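Local coordinates for uncharacterized protein (Methanosarcina mazei, PDB 3R6A) that is of unknown function but belongs to the glyoxalase/bleomycin resistance protein/dioxygenase superfamily and forms a two-chain assembly, at residues S95-H107 with S111-E122. Residues are numbered along the deposited sequence; the frame is centred on the assembly and turned at random.
Sequences SKVPTGRNMTVRH and SVIEYVEHSKIE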
loop_
_atom_site.group_PDB
_atom_site.type_symbol
_atom_site.label_atom_id
_atom_site.label_comp_id
_atom_site.label_asym_id
_atom_site.label_seq_id
_atom_site.Cartn_x
_atom_site.Cartn_y
_atom_site.Cartn_z
ATOM N N SER B 95 -4.028 -9.484 18.931
ATOM C CA SER B 95 -3.374 -10.752 19.217
ATOM C C SER B 95 -1.881 -10.538 19.326
ATOM O O SER B 95 -1.309 -9.716 18.610
ATOM C CB SER B 95 -3.645 -11.763 18.100
ATOM O OG SER B 95 -5.031 -12.013 17.961
ATOM N N LYS B 96 -1.248 -11.285 20.220
ATOM C CA LYS B 96 0.187 -11.178 20.395
ATOM C C LYS B 96 0.895 -11.926 19.271
ATOM O O LYS B 96 0.488 -13.023 18.882
ATOM C CB LYS B 96 0.597 -11.757 21.754
ATOM C CG LYS B 96 -0.011 -11.014 22.940
ATOM C CD LYS B 96 0.348 -11.658 24.275
ATOM C CE LYS B 96 1.843 -11.587 24.558
ATOM N NZ LYS B 96 2.177 -12.139 25.907
ATOM N N VAL B 97 1.944 -11.314 18.734
ATOM C CA VAL B 97 2.737 -11.927 17.676
ATOM C C VAL B 97 4.197 -11.702 18.053
ATOM O O VAL B 97 4.501 -10.863 18.900
ATOM C CB VAL B 97 2.428 -11.301 16.287
ATOM C CG1 VAL B 97 0.997 -11.635 15.877
ATOM C CG2 VAL B 97 2.623 -9.793 16.326
ATOM N N PRO B 98 5.123 -12.455 17.442
ATOM C CA PRO B 98 6.545 -12.291 17.768
ATOM C C PRO B 98 7.060 -10.855 17.763
ATOM O O PRO B 98 7.904 -10.486 18.586
ATOM C CB PRO B 98 7.234 -13.161 16.721
ATOM C CG PRO B 98 6.261 -14.283 16.552
ATOM C CD PRO B 98 4.933 -13.545 16.467
ATOM N N THR B 99 6.553 -10.040 16.842
ATOM C CA THR B 99 6.996 -8.657 16.737
ATOM C C THR B 99 6.196 -7.668 17.588
ATOM O O THR B 99 6.518 -6.488 17.625
ATOM C CB THR B 99 6.959 -8.178 15.270
ATOM O OG1 THR B 99 5.644 -8.376 14.733
ATOM C CG2 THR B 99 7.961 -8.956 14.431
ATOM N N GLY B 100 5.162 -8.150 18.270
ATOM C CA GLY B 100 4.357 -7.268 19.099
ATOM C C GLY B 100 2.905 -7.701 19.155
ATOM O O GLY B 100 2.593 -8.762 19.681
ATOM N N ARG B 101 2.015 -6.877 18.611
ATOM C CA ARG B 101 0.588 -7.201 18.601
ATOM C C ARG B 101 -0.042 -6.686 17.318
ATOM O O ARG B 101 0.342 -5.634 16.821
ATOM C CB ARG B 101 -0.127 -6.538 19.780
ATOM C CG ARG B 101 0.326 -6.981 21.152
ATOM C CD ARG B 101 -0.174 -5.990 22.196
ATOM N NE ARG B 101 -1.633 -5.922 22.248
ATOM C CZ ARG B 101 -2.319 -4.821 22.543
ATOM N NH1 ARG B 101 -1.680 -3.689 22.805
ATOM N NH2 ARG B 101 -3.641 -4.851 22.585
ATOM N N ASN B 102 -1.010 -7.422 16.781
ATOM C CA ASN B 102 -1.683 -6.978 15.562
ATOM C C ASN B 102 -3.182 -7.184 15.699
ATOM O O ASN B 102 -3.651 -7.855 16.617
ATOM C CB ASN B 102 -1.254 -7.777 14.324
ATOM C CG ASN B 102 0.246 -7.949 14.199
ATOM O OD1 ASN B 102 1.024 -7.069 14.551
ATOM N ND2 ASN B 102 0.653 -9.095 13.656
HETATM N N MSE B 103 -3.916 -6.588 14.766
HETATM C CA MSE B 103 -5.365 -6.740 14.678
HETATM C C MSE B 103 -5.735 -6.374 13.251
HETATM O O MSE B 103 -5.041 -5.589 12.600
HETATM C CB MSE B 103 -6.109 -5.840 15.670
HETATM C CG MSE B 103 -5.985 -4.352 15.425
HETATM SE SE MSE B 103 -7.092 -3.363 16.682
HETATM C CE MSE B 103 -6.733 -1.573 16.031
ATOM N N THR B 104 -6.805 -6.973 12.752
ATOM C CA THR B 104 -7.263 -6.687 11.400
ATOM C C THR B 104 -8.622 -6.039 11.557
ATOM O O THR B 104 -9.450 -6.492 12.344
ATOM C CB THR B 104 -7.344 -7.969 10.559
ATOM O OG1 THR B 104 -6.026 -8.521 10.428
ATOM C CG2 THR B 104 -7.885 -7.660 9.163
ATOM N N VAL B 105 -8.844 -4.969 10.809
ATOM C CA VAL B 105 -10.072 -4.206 10.940
ATOM C C VAL B 105 -10.775 -3.928 9.628
ATOM O O VAL B 105 -10.132 -3.663 8.620
ATOM C CB VAL B 105 -9.757 -2.841 11.597
ATOM C CG1 VAL B 105 -11.021 -2.000 11.727
ATOM C CG2 VAL B 105 -9.100 -3.058 12.952
ATOM N N ARG B 106 -12.105 -3.988 9.648
ATOM C CA ARG B 106 -12.881 -3.661 8.463
ATOM C C ARG B 106 -13.471 -2.282 8.715
ATOM O O ARG B 106 -14.341 -2.114 9.573
ATOM C CB ARG B 106 -14.019 -4.665 8.219
ATOM C CG ARG B 106 -14.852 -4.331 6.972
ATOM C CD ARG B 106 -16.007 -5.314 6.776
ATOM N NE ARG B 106 -16.719 -5.103 5.511
ATOM C CZ ARG B 106 -17.614 -4.144 5.290
ATOM N NH1 ARG B 106 -17.935 -3.282 6.245
ATOM N NH2 ARG B 106 -18.190 -4.043 4.100
ATOM N N HIS B 107 -12.982 -1.290 7.981
ATOM C CA HIS B 107 -13.484 0.069 8.113
ATOM C C HIS B 107 -14.910 0.107 7.562
ATOM O O HIS B 107 -15.289 -0.735 6.754
ATOM C CB HIS B 107 -12.608 1.034 7.315
ATOM C CG HIS B 107 -11.241 1.235 7.891
ATOM N ND1 HIS B 107 -10.255 1.938 7.232
ATOM C CD2 HIS B 107 -10.703 0.851 9.074
ATOM C CE1 HIS B 107 -9.168 1.979 7.984
ATOM N NE2 HIS B 107 -9.413 1.325 9.107
ATOM N N SER B 111 -12.921 -1.088 3.559
ATOM C CA SER B 111 -11.489 -1.362 3.505
ATOM C C SER B 111 -11.059 -2.247 4.664
ATOM O O SER B 111 -11.528 -2.080 5.790
ATOM C CB SER B 111 -10.691 -0.059 3.569
ATOM O OG SER B 111 -11.080 0.839 2.547
ATOM N N VAL B 112 -10.165 -3.187 4.380
ATOM C CA VAL B 112 -9.639 -4.084 5.404
ATOM C C VAL B 112 -8.187 -3.687 5.646
ATOM O O VAL B 112 -7.360 -3.745 4.744
ATOM C CB VAL B 112 -9.704 -5.553 4.951
ATOM C CG1 VAL B 112 -9.054 -6.446 6.002
ATOM C CG2 VAL B 112 -11.162 -5.956 4.734
ATOM N N ILE B 113 -7.890 -3.283 6.876
ATOM C CA ILE B 113 -6.555 -2.828 7.231
ATOM C C ILE B 113 -5.965 -3.596 8.404
ATOM O O ILE B 113 -6.665 -3.909 9.372
ATOM C CB ILE B 113 -6.585 -1.332 7.619
ATOM C CG1 ILE B 113 -7.123 -0.497 6.451
ATOM C CG2 ILE B 113 -5.188 -0.878 8.063
ATOM C CD1 ILE B 113 -6.227 -0.466 5.224
ATOM N N GLU B 114 -4.677 -3.905 8.313
ATOM C CA GLU B 114 -3.998 -4.591 9.401
ATOM C C GLU B 114 -3.273 -3.528 10.218
ATOM O O GLU B 114 -2.481 -2.755 9.675
ATOM C CB GLU B 114 -2.979 -5.603 8.874
ATOM C CG GLU B 114 -2.133 -6.211 9.977
ATOM C CD GLU B 114 -1.014 -7.078 9.445
ATOM O OE1 GLU B 114 -0.405 -6.697 8.421
ATOM O OE2 GLU B 114 -0.738 -8.132 10.060
ATOM N N TYR B 115 -3.572 -3.466 11.511
ATOM C CA TYR B 115 -2.923 -2.512 12.407
ATOM C C TYR B 115 -1.878 -3.284 13.204
ATOM O O TYR B 115 -2.178 -4.314 13.811
ATOM C CB TYR B 115 -3.946 -1.885 13.358
ATOM C CG TYR B 115 -4.849 -0.878 12.689
ATOM C CD1 TYR B 115 -4.635 0.490 12.845
ATOM C CD2 TYR B 115 -5.921 -1.292 11.896
ATOM C CE1 TYR B 115 -5.467 1.424 12.237
ATOM C CE2 TYR B 115 -6.758 -0.365 11.280
ATOM C CZ TYR B 115 -6.527 0.992 11.459
ATOM O OH TYR B 115 -7.375 1.918 10.894
ATOM N N VAL B 116 -0.648 -2.785 13.208
ATOM C CA VAL B 116 0.427 -3.466 13.914
ATOM C C VAL B 116 1.129 -2.560 14.909
ATOM O O VAL B 116 1.334 -1.377 14.650
ATOM C CB VAL B 116 1.475 -3.998 12.916
ATOM C CG1 VAL B 116 2.578 -4.738 13.659
ATOM C CG2 VAL B 116 0.805 -4.907 11.898
ATOM N N GLU B 117 1.498 -3.133 16.048
ATOM C CA GLU B 117 2.209 -2.411 17.090
ATOM C C GLU B 117 3.472 -3.221 17.354
ATOM O O GLU B 117 3.396 -4.403 17.676
ATOM C CB GLU B 117 1.362 -2.342 18.361
ATOM C CG GLU B 117 1.977 -1.519 19.481
ATOM C CD GLU B 117 1.174 -1.602 20.766
ATOM O OE1 GLU B 117 -0.006 -1.192 20.765
ATOM O OE2 GLU B 117 1.723 -2.087 21.778
ATOM N N HIS B 118 4.632 -2.596 17.192
ATOM C CA HIS B 118 5.897 -3.280 17.419
ATOM C C HIS B 118 6.353 -3.127 18.865
ATOM O O HIS B 118 6.238 -2.050 19.454
ATOM C CB HIS B 118 6.969 -2.726 16.473
ATOM C CG HIS B 118 6.837 -3.200 15.059
ATOM N ND1 HIS B 118 7.488 -2.591 14.009
ATOM C CD2 HIS B 118 6.157 -4.244 14.527
ATOM C CE1 HIS B 118 7.214 -3.238 12.889
ATOM N NE2 HIS B 118 6.411 -4.244 13.176
ATOM N N SER B 119 6.856 -4.212 19.441
ATOM C CA SER B 119 7.343 -4.177 20.813
ATOM C C SER B 119 8.754 -3.600 20.796
ATOM O O SER B 119 9.218 -3.121 19.762
ATOM C CB SER B 119 7.348 -5.586 21.409
ATOM O OG SER B 119 8.129 -6.468 20.624
ATOM N N LYS B 120 9.437 -3.648 21.935
ATOM C CA LYS B 120 10.794 -3.113 22.031
ATOM C C LYS B 120 11.750 -3.618 20.949
ATOM O O LYS B 120 11.820 -3.048 19.859
ATOM C CB LYS B 120 11.378 -3.415 23.414
ATOM C CG LYS B 120 10.670 -2.693 24.551
ATOM C CD LYS B 120 11.305 -3.014 25.895
ATOM C CE LYS B 120 11.171 -4.493 26.232
ATOM N NZ LYS B 120 11.811 -4.823 27.537
ATOM N N ILE B 121 12.476 -4.689 21.259
ATOM C CA ILE B 121 13.455 -5.286 20.346
ATOM C C ILE B 121 14.512 -4.259 19.920
ATOM O O ILE B 121 14.213 -3.271 19.246
ATOM C CB ILE B 121 12.765 -5.930 19.083
ATOM C CG1 ILE B 121 12.749 -4.960 17.895
ATOM C CG2 ILE B 121 11.337 -6.331 19.421
ATOM C CD1 ILE B 121 12.019 -5.479 16.675
ATOM N N GLU B 122 15.753 -4.487 20.341
ATOM C CA GLU B 122 16.850 -3.582 20.012
ATOM C C GLU B 122 17.062 -3.478 18.506
ATOM O O GLU B 122 16.542 -4.289 17.736
ATOM C CB GLU B 122 18.135 -4.053 20.688
HETATM O O HOH W 1 5.565 -6.501 12.152
#
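His107 and Tyr115 meet ring edge to ring edge: NE2 of His107 lies 2.8 Å from OH of Tyr115, close to the plane of both rings, in a hydrogen bond that either partner could donate. Imidazole ND1 is taken by Tyr24 of the second subunit, which should hold the ring's rotation. CG1 of Ile113 comes in obliquely, 3.6 Å from CE1 of His107.

Strand 100-106 meets the tyrosine ring obliquely, Val105 and Met103 from the same side. Val105 brings CG2 to 3.8 Å from Tyr115 CD2, and the selenomethionine Met103, its CG wedged between backbone N and carbonyl carbon (chi1 66°), runs out extended until CE reaches 3.9 Å from Tyr115 CG. Leu83 of helix 76-84 packs on both.

Farther along this face, Arg101 and Glu117 run side by side with their planar ends 87° apart. Their salt bridge is long, NH1 to OE1 3.6 Å; Asp77 takes NH2 of Arg101, and the backbone N of Leu76 holds OE1 of Glu117. On the reverse face, CG2 of Thr104 touches CG1 of Val112 at 3.6 Å.

Paired backbone bonds such as Tyr115 N to Met103 O, 2.8 Å, join strands 100-106 and 112-118 as an antiparallel hairpin between strands 89-97 and 69-73 of the mixed sheet. Its chemistry grades from charged to apolar to a buried polar pair, whose imidazole bridges the hairpin and the second subunit.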